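Local atomic coordinates of Chains: A (Unidentified, PDB entry 6ZM9), a protein that probably cleaves S-adenosylmethionine as a phage-encoded lyase and binds 5'-deoxy-5'-methylthioadenosine. Residues 10-18 against 87-98. Numbering follows the deposited sequence.
Sequences GFSARIFVG and FTGKVQALGKEL
The backbone oxygen of Ser12 meets the rim of the Phe87 ring, lying near the ring plane 3.6 Å from Phe87 CE2, and the backbone N of Ala13 sits in the ring plane at the edge by CZ. These are van der Waals contacts; Ala13 shares backbone hydrogen bonding with Ile76, and Ser12 with Gln112, on the two neighbouring strands. With CG anti to the backbone N (chi1 -179°), Phe87 stands up from the helix against the strand. Phe11 CB covers one face in a CH-pi contact, 3.8 Å from the centroid of the Phe87 ring, while Val91 CG2 lies over the opposite face, so the ring is clamped between strand and helix. The ring of Phe11 itself turns away: the two rings are inclined by only 19°, yet are so displaced that little of one lies over the other. Helix 84-101 lies on one side of the antiparallel sheet, nearly parallel to strand 11-21, the axes of 11-18 and 87-98 at 14°, and the alternation of the strand sends Ala13, Ile15 and Val17 toward it. Ala13 CB rests on Val91 CG1 at 3.8 Å. Farther on, Ile15 extends CD1 toward the helix, where it meets Leu94 CD2 at 3.6 Å and also borders Val91 CG1. Gly95, bare of a side chain, lies opposite Ile15 in the register, and the CA atoms of Ile15 and Gly95 are 6.8 Å apart. Ile15 CG2 approaches Leu98 CD1 at 4.3 Å. On the sheet's other side Phe16 touches the bound methylthioadenosine, as does Gly18 at the end of the segment.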
ATOM      1  N   GLY A  10       1.477  13.930  12.319  1.00 26.57           N
ATOM      2  CA  GLY A  10       0.959  12.985  11.355  1.00 23.12           C
ATOM      3  C   GLY A  10       1.984  12.540  10.340  1.00 18.66           C
ATOM      4  O   GLY A  10       1.680  12.484   9.150  1.00 21.48           O
ATOM      5  N   PHE A  11       3.188  12.192  10.780  1.00 17.58           N
ATOM      6  CA  PHE A  11       4.216  11.735   9.859  1.00 15.91           C
ATOM      7  C   PHE A  11       4.116  10.250   9.559  1.00 16.32           C
ATOM      8  O   PHE A  11       3.770   9.441  10.429  1.00 16.58           O
ATOM      9  CB  PHE A  11       5.605  12.079  10.382  1.00 17.85           C
ATOM     10  CG  PHE A  11       5.804  13.537  10.555  1.00 21.21           C
ATOM     11  CD1 PHE A  11       5.805  14.376   9.454  1.00 24.36           C
ATOM     12  CD2 PHE A  11       5.905  14.086  11.817  1.00 25.14           C
ATOM     13  CE1 PHE A  11       5.943  15.747   9.615  1.00 26.87           C
ATOM     14  CE2 PHE A  11       6.055  15.461  11.987  1.00 27.41           C
ATOM     15  CZ  PHE A  11       6.063  16.288  10.886  1.00 29.04           C
ATOM     16  N   SER A  12       4.427   9.907   8.316  1.00 14.37           N
ATOM     17  CA  SER A  12       4.555   8.524   7.908  1.00 13.71           C
ATOM     18  C   SER A  12       5.586   8.443   6.796  1.00 12.79           C
ATOM     19  O   SER A  12       5.998   9.455   6.225  1.00 14.64           O
ATOM     20  CB  SER A  12       3.218   7.962   7.444  1.00 15.17           C
ATOM     21  OG  SER A  12       2.777   8.588   6.254  1.00 17.65           O
ATOM     22  N   ALA A  13       6.009   7.217   6.492  1.00 12.07           N
ATOM     23  CA  ALA A  13       6.988   7.007   5.446  1.00 12.36           C
ATOM     24  C   ALA A  13       6.745   5.676   4.760  1.00 11.82           C
ATOM     25  O   ALA A  13       6.133   4.763   5.318  1.00 12.62           O
ATOM     26  CB  ALA A  13       8.413   6.982   6.007  1.00 14.90           C
ATOM     27  N   ARG A  14       7.237   5.586   3.529  0.51 12.02           N
ATOM     28  CA  ARG A  14       7.303   4.343   2.772  0.51 12.96           C
ATOM     29  C   ARG A  14       8.728   4.194   2.253  0.51 12.19           C
ATOM     30  O   ARG A  14       9.314   5.153   1.745  0.51 14.81           O
ATOM     31  CB  ARG A  14       6.356   4.365   1.563  0.51 17.11           C
ATOM     32  CG  ARG A  14       4.897   4.517   1.892  0.51 22.00           C
ATOM     33  CD  ARG A  14       4.021   3.999   0.745  0.51 28.98           C
ATOM     34  NE  ARG A  14       4.093   4.832  -0.454  0.51 33.19           N
ATOM     35  CZ  ARG A  14       3.545   4.514  -1.624  0.51 33.87           C
ATOM     36  NH1 ARG A  14       2.890   3.369  -1.776  0.51 33.06           N
ATOM     37  NH2 ARG A  14       3.660   5.344  -2.651  0.51 32.61           N
ATOM     38  N   ILE A  15       9.286   2.993   2.383  1.00 11.29           N
ATOM     39  CA  ILE A  15      10.622   2.690   1.888  1.00 11.10           C
ATOM     40  C   ILE A  15      10.528   1.463   0.988  1.00 10.18           C
ATOM     41  O   ILE A  15       9.920   0.463   1.370  1.00 11.96           O
ATOM     42  CB  ILE A  15      11.600   2.419   3.044  1.00 11.94           C
ATOM     43  CG1 ILE A  15      11.616   3.581   4.038  1.00 13.44           C
ATOM     44  CG2 ILE A  15      13.005   2.136   2.515  1.00 12.63           C
ATOM     45  CD1 ILE A  15      12.478   3.321   5.258  1.00 17.71           C
ATOM     46  N   PHE A  16      11.130   1.540  -0.199  1.00 10.17           N
ATOM     47  CA  PHE A  16      11.138   0.434  -1.145  1.00  9.40           C
ATOM     48  C   PHE A  16      12.544  -0.133  -1.245  1.00 10.76           C
ATOM     49  O   PHE A  16      13.479   0.592  -1.620  1.00 12.31           O
ATOM     50  CB  PHE A  16      10.664   0.915  -2.503  1.00 11.30           C
ATOM     51  CG  PHE A  16       9.242   1.393  -2.518  1.00 11.48           C
ATOM     52  CD1 PHE A  16       8.912   2.695  -2.185  1.00 13.66           C
ATOM     53  CD2 PHE A  16       8.231   0.523  -2.861  1.00 14.12           C
ATOM     54  CE1 PHE A  16       7.584   3.128  -2.218  1.00 14.89           C
ATOM     55  CE2 PHE A  16       6.894   0.947  -2.916  1.00 14.92           C
ATOM     56  CZ  PHE A  16       6.570   2.242  -2.601  1.00 15.43           C
ATOM     57  N   VAL A  17      12.680  -1.431  -0.936  1.00 10.67           N
ATOM     58  CA  VAL A  17      13.967  -2.129  -0.904  0.83 10.86           C
ATOM     59  C   VAL A  17      13.855  -3.389  -1.755  1.00 10.98           C
ATOM     60  O   VAL A  17      13.029  -4.259  -1.454  1.00 11.56           O
ATOM     61  CB  VAL A  17      14.373  -2.550   0.524  0.83 13.94           C
ATOM     62  CG1 VAL A  17      15.803  -3.100   0.518  0.83 13.04           C
ATOM     63  CG2 VAL A  17      14.247  -1.416   1.527  0.83 15.03           C
ATOM     64  N   GLY A  18      14.707  -3.513  -2.766  1.00 11.47           N
ATOM     65  CA  GLY A  18      14.758  -4.719  -3.558  1.00 10.53           C
ATOM     66  C   GLY A  18      15.567  -5.836  -2.919  1.00 11.37           C
ATOM     67  O   GLY A  18      16.380  -5.631  -2.010  1.00 12.59           O
ATOM     68  N   PHE A  87      11.874  12.778  12.711  1.00 19.76           N
ATOM     69  CA  PHE A  87      11.334  11.668  11.936  1.00 18.12           C
ATOM     70  C   PHE A  87      12.041  11.542  10.596  1.00 16.12           C
ATOM     71  O   PHE A  87      12.429  10.438  10.182  1.00 16.22           O
ATOM     72  CB  PHE A  87       9.837  11.872  11.727  1.00 18.36           C
ATOM     73  CG  PHE A  87       9.174  10.759  10.959  1.00 16.07           C
ATOM     74  CD1 PHE A  87       8.837   9.585  11.593  1.00 17.28           C
ATOM     75  CD2 PHE A  87       8.921  10.879   9.615  1.00 16.63           C
ATOM     76  CE1 PHE A  87       8.253   8.547  10.898  1.00 16.38           C
ATOM     77  CE2 PHE A  87       8.307   9.847   8.918  1.00 16.14           C
ATOM     78  CZ  PHE A  87       7.983   8.675   9.566  1.00 16.06           C
ATOM     79  N   THR A  88      12.169  12.652   9.875  1.00 18.01           N
ATOM     80  CA  THR A  88      12.778  12.611   8.549  1.00 19.26           C
ATOM     81  C   THR A  88      14.204  12.091   8.630  1.00 17.76           C
ATOM     82  O   THR A  88      14.622  11.257   7.819  1.00 16.90           O
ATOM     83  CB  THR A  88      12.735  14.007   7.923  1.00 21.54           C
ATOM     84  OG1 THR A  88      11.369  14.402   7.720  1.00 22.67           O
ATOM     85  CG2 THR A  88      13.464  14.020   6.592  1.00 24.78           C
ATOM     86  N   GLY A  89      14.973  12.576   9.601  1.00 17.29           N
ATOM     87  CA  GLY A  89      16.350  12.138   9.709  1.00 17.33           C
ATOM     88  C   GLY A  89      16.474  10.660  10.027  1.00 16.77           C
ATOM     89  O   GLY A  89      17.347   9.975   9.488  1.00 16.96           O
ATOM     90  N   LYS A  90      15.617  10.153  10.914  1.00 16.76           N
ATOM     91  CA  LYS A  90      15.686   8.741  11.269  1.00 14.75           C
ATOM     92  C   LYS A  90      15.260   7.857  10.102  1.00 14.09           C
ATOM     93  O   LYS A  90      15.849   6.794   9.882  1.00 14.79           O
ATOM     94  CB  LYS A  90      14.857   8.469  12.522  1.00 18.49           C
ATOM     95  CG  LYS A  90      15.545   8.993  13.803  1.00 25.49           C
ATOM     96  CD  LYS A  90      14.702   8.731  15.018  1.00 32.92           C
ATOM     97  CE  LYS A  90      15.496   8.892  16.310  1.00 38.04           C
ATOM     98  NZ  LYS A  90      16.362  10.099  16.274  1.00 38.32           N
ATOM     99  N   VAL A  91      14.262   8.282   9.327  1.00 13.63           N
ATOM    100  CA  VAL A  91      13.860   7.489   8.172  1.00 14.11           C
ATOM    101  C   VAL A  91      14.936   7.516   7.092  1.00 14.40           C
ATOM    102  O   VAL A  91      15.220   6.496   6.453  1.00 13.88           O
ATOM    103  CB  VAL A  91      12.484   7.939   7.649  1.00 15.73           C
ATOM    104  CG1 VAL A  91      12.214   7.287   6.303  1.00 18.70           C
ATOM    105  CG2 VAL A  91      11.420   7.587   8.671  1.00 18.93           C
ATOM    106  N   GLN A  92      15.545   8.681   6.869  1.00 14.28           N
ATOM    107  CA  GLN A  92      16.633   8.779   5.895  1.00 15.74           C
ATOM    108  C   GLN A  92      17.786   7.873   6.282  1.00 14.26           C
ATOM    109  O   GLN A  92      18.357   7.163   5.445  1.00 14.65           O
ATOM    110  CB  GLN A  92      17.114  10.230   5.841  1.00 17.44           C
ATOM    111  CG  GLN A  92      16.209  11.164   5.062  1.00 23.70           C
ATOM    112  CD  GLN A  92      16.672  12.604   5.183  1.00 32.13           C
ATOM    113  OE1 GLN A  92      17.250  12.999   6.189  1.00 36.38           O
ATOM    114  NE2 GLN A  92      16.412  13.392   4.153  1.00 37.93           N
ATOM    115  N   ALA A  93      18.149   7.874   7.565  1.00 13.97           N
ATOM    116  CA  ALA A  93      19.250   7.037   8.018  1.00 14.10           C
ATOM    117  C   ALA A  93      18.910   5.559   7.867  1.00 12.61           C
ATOM    118  O   ALA A  93      19.770   4.749   7.512  1.00 14.01           O
ATOM    119  CB  ALA A  93      19.588   7.363   9.473  1.00 15.31           C
ATOM    120  N   LEU A  94      17.660   5.194   8.158  1.00 12.71           N
ATOM    121  CA  LEU A  94      17.228   3.819   7.956  1.00 12.06           C
ATOM    122  C   LEU A  94      17.358   3.412   6.494  1.00 12.62           C
ATOM    123  O   LEU A  94      17.887   2.343   6.177  1.00 12.20           O
ATOM    124  CB  LEU A  94      15.790   3.668   8.452  1.00 13.16           C
ATOM    125  CG  LEU A  94      15.072   2.351   8.131  1.00 12.57           C
ATOM    126  CD1 LEU A  94      15.755   1.133   8.749  1.00 13.67           C
ATOM    127  CD2 LEU A  94      13.622   2.445   8.602  1.00 14.78           C
ATOM    128  N   GLY A  95      16.849   4.247   5.583  1.00 12.07           N
ATOM    129  CA  GLY A  95      16.961   3.931   4.165  1.00 12.56           C
ATOM    130  C   GLY A  95      18.401   3.800   3.699  1.00 12.02           C
ATOM    131  O   GLY A  95      18.728   2.904   2.914  1.00 12.39           O
ATOM    132  N   LYS A  96      19.277   4.701   4.168  1.00 11.90           N
ATOM    133  CA  LYS A  96      20.679   4.640   3.771  1.00 13.12           C
ATOM    134  C   LYS A  96      21.332   3.363   4.268  1.00 12.58           C
ATOM    135  O   LYS A  96      22.099   2.729   3.535  1.00 13.47           O
ATOM    136  CB  LYS A  96      21.435   5.854   4.303  1.00 16.12           C
ATOM    137  CG  LYS A  96      21.156   7.109   3.537  1.00 24.48           C
ATOM    138  CD  LYS A  96      22.139   8.204   3.899  1.00 32.41           C
ATOM    139  CE  LYS A  96      22.533   9.004   2.651  1.00 40.08           C
ATOM    140  NZ  LYS A  96      23.996   9.318   2.553  1.00 45.22           N
ATOM    141  N   GLU A  97      21.009   2.930   5.487  1.00 12.12           N
ATOM    142  CA  GLU A  97      21.622   1.705   5.991  1.00 12.02           C
ATOM    143  C   GLU A  97      21.050   0.471   5.296  1.00 11.69           C
ATOM    144  O   GLU A  97      21.787  -0.479   5.012  1.00 12.67           O
ATOM    145  CB  GLU A  97      21.493   1.600   7.501  1.00 14.44           C
ATOM    146  CG  GLU A  97      22.339   0.460   8.068  1.00 16.48           C
ATOM    147  CD  GLU A  97      23.844   0.645   7.845  1.00 19.08           C
ATOM    148  OE1 GLU A  97      24.363   1.721   8.202  1.00 22.53           O
ATOM    149  OE2 GLU A  97      24.511  -0.280   7.308  1.00 19.98           O
ATOM    150  N   LEU A  98      19.741   0.456   5.012  1.00 11.24           N
ATOM    151  CA  LEU A  98      19.170  -0.659   4.257  1.00 11.26           C
ATOM    152  C   LEU A  98      19.822  -0.791   2.885  1.00 11.31           C
ATOM    153  O   LEU A  98      20.072  -1.907   2.419  1.00 12.75           O
ATOM    154  CB  LEU A  98      17.656  -0.483   4.106  1.00 11.70           C
ATOM    155  CG  LEU A  98      16.857  -0.713   5.391  1.00 11.55           C
ATOM    156  CD1 LEU A  98      15.436  -0.204   5.207  1.00 13.31           C
ATOM    157  CD2 LEU A  98      16.872  -2.163   5.847  1.00 13.45           C
TER